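Local coordinates for putative lipoprotein (Campylobacter jejuni subsp. jejuni, PDB 2G5G) that probably takes part in bacterial heme transport as a lipoprotein of the ChaN family, its soluble domain binding two cofacial hemes within a dimer, at residues S221-K226 against V245-S249. Coordinates in Å, arbitrary orientation, origin at the centre of the assembly. Numbering follows the deposited sequence.
Sequences SYHTSK and VVNLS
At the C-terminal end of strand 214-220, in the mixed central sheet of this ChaN-family domain, the chain enters a single helical turn, 221-224, which packs against strand 243-248. Ser-225 (phi/psi -54/127) leaves helical geometry, leading to Lys-226. Strand 44-49 lies between the two strands, so side chains, the Thr-224 carbonyl and a water make the contact without backbone pairing; CA atoms are 6.8 Å apart for Thr-224 and Val-245, 6.6 Å for Ser-221 and Asn-247. This link across strand 44-49 lies outside the heme pocket: the Ser-221 side chain is about 13 Å from a bound heme. Val-245 (chi1 t) points toward the turn, placing CG1 3.3 Å from Thr-224 O and CG2 3.6 Å from Lys-226 CG. Beyond that CG, Lys-226 NZ forms a salt bridge with Asp-259. Val-246 points away. Asn-247 (chi1 t) reaches back, ND2 donating a nearly straight 2.5 Å hydrogen bond to Ser-221 OG (chi1 m). Finally, a water lies 2.8 Å from Ser-221 OG and donates to Leu-248 O at 2.7 Å.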
loop_
_atom_site.group_PDB
_atom_site.type_symbol
_atom_site.label_atom_id
_atom_site.label_comp_id
_atom_site.label_asym_id
_atom_site.label_seq_id
_atom_site.Cartn_x
_atom_site.Cartn_y
_atom_site.Cartn_z
ATOM N N SER A 221 13.273 12.111 10.521
ATOM C CA SER A 221 13.351 12.219 11.966
ATOM C C SER A 221 12.868 10.997 12.741
ATOM O O SER A 221 13.449 10.682 13.786
ATOM C CB SER A 221 12.648 13.489 12.431
ATOM O OG SER A 221 13.459 14.587 12.043
ATOM N N TYR A 222 11.806 10.302 12.286
ATOM C CA TYR A 222 11.343 9.130 13.062
ATOM C C TYR A 222 12.374 8.010 13.061
ATOM O O TYR A 222 12.474 7.242 14.041
ATOM C CB TYR A 222 9.968 8.604 12.628
ATOM C CG TYR A 222 8.868 9.650 12.699
ATOM C CD1 TYR A 222 8.835 10.594 13.724
ATOM C CD2 TYR A 222 7.868 9.694 11.735
ATOM C CE1 TYR A 222 7.815 11.561 13.793
ATOM C CE2 TYR A 222 6.854 10.651 11.788
ATOM C CZ TYR A 222 6.831 11.572 12.824
ATOM O OH TYR A 222 5.837 12.524 12.863
ATOM N N HIS A 223 13.157 7.959 11.980
ATOM C CA HIS A 223 14.252 6.999 11.832
ATOM C C HIS A 223 15.493 7.325 12.673
ATOM O O HIS A 223 16.157 6.439 13.183
ATOM C CB HIS A 223 14.637 6.915 10.333
ATOM C CG HIS A 223 13.577 6.286 9.496
ATOM N ND1 HIS A 223 13.235 4.960 9.611
ATOM C CD2 HIS A 223 12.777 6.803 8.534
ATOM C CE1 HIS A 223 12.262 4.683 8.761
ATOM N NE2 HIS A 223 11.970 5.783 8.091
ATOM N N THR A 224 15.794 8.590 12.812
ATOM C CA THR A 224 17.004 8.976 13.531
ATOM C C THR A 224 16.781 9.059 15.044
ATOM O O THR A 224 17.748 9.111 15.823
ATOM C CB THR A 224 17.604 10.254 12.988
ATOM O OG1 THR A 224 16.718 11.351 13.227
ATOM C CG2 THR A 224 17.926 10.099 11.454
ATOM N N SER A 225 15.504 9.075 15.448
ATOM C CA SER A 225 15.137 9.210 16.844
ATOM C C SER A 225 15.818 8.157 17.731
ATOM O O SER A 225 15.687 6.951 17.515
ATOM C CB SER A 225 13.614 9.093 17.019
ATOM O OG SER A 225 13.319 8.919 18.403
ATOM N N LYS A 226 16.489 8.629 18.772
ATOM C CA LYS A 226 17.052 7.753 19.759
ATOM C C LYS A 226 15.991 6.973 20.555
ATOM O O LYS A 226 16.329 6.001 21.187
ATOM C CB LYS A 226 17.891 8.571 20.738
ATOM C CG LYS A 226 19.189 9.115 20.106
ATOM C CD LYS A 226 19.799 10.149 21.016
ATOM C CE LYS A 226 20.378 9.533 22.271
ATOM N NZ LYS A 226 20.934 10.566 23.180
ATOM N N VAL A 245 23.476 11.914 17.178
ATOM C CA VAL A 245 22.221 12.158 16.474
ATOM C C VAL A 245 21.939 13.646 16.477
ATOM O O VAL A 245 21.922 14.288 17.543
ATOM C CB VAL A 245 21.014 11.404 17.102
ATOM C CG1 VAL A 245 19.732 11.687 16.285
ATOM C CG2 VAL A 245 21.295 9.884 17.248
ATOM N N VAL A 246 21.764 14.185 15.279
ATOM C CA VAL A 246 21.446 15.598 15.099
ATOM C C VAL A 246 20.105 15.700 14.425
ATOM O O VAL A 246 19.916 15.190 13.306
ATOM C CB VAL A 246 22.475 16.332 14.224
ATOM C CG1 VAL A 246 22.059 17.850 14.050
ATOM C CG2 VAL A 246 23.873 16.256 14.838
ATOM N N ASN A 247 19.153 16.360 15.072
ATOM C CA ASN A 247 17.817 16.426 14.470
ATOM C C ASN A 247 17.570 17.850 14.021
ATOM O O ASN A 247 17.908 18.800 14.738
ATOM C CB ASN A 247 16.692 15.978 15.414
ATOM C CG ASN A 247 15.349 15.790 14.660
ATOM O OD1 ASN A 247 14.268 16.141 15.142
ATOM N ND2 ASN A 247 15.438 15.270 13.461
ATOM N N LEU A 248 17.006 17.984 12.831
ATOM C CA LEU A 248 16.592 19.287 12.288
ATOM C C LEU A 248 15.127 19.475 12.705
ATOM O O LEU A 248 14.253 18.735 12.257
ATOM C CB LEU A 248 16.771 19.292 10.754
ATOM C CG LEU A 248 18.192 18.893 10.299
ATOM C CD1 LEU A 248 18.254 18.790 8.754
ATOM C CD2 LEU A 248 19.266 19.835 10.877
ATOM N N SER A 249 14.865 20.405 13.615
ATOM C CA SER A 249 13.522 20.436 14.231
ATOM C C SER A 249 12.424 20.902 13.290
ATOM O O SER A 249 12.658 21.644 12.334
ATOM C CB SER A 249 13.479 21.252 15.527
ATOM O OG SER A 249 13.807 22.610 15.311
HETATM O O HOH W 1 12.138 17.096 11.870
#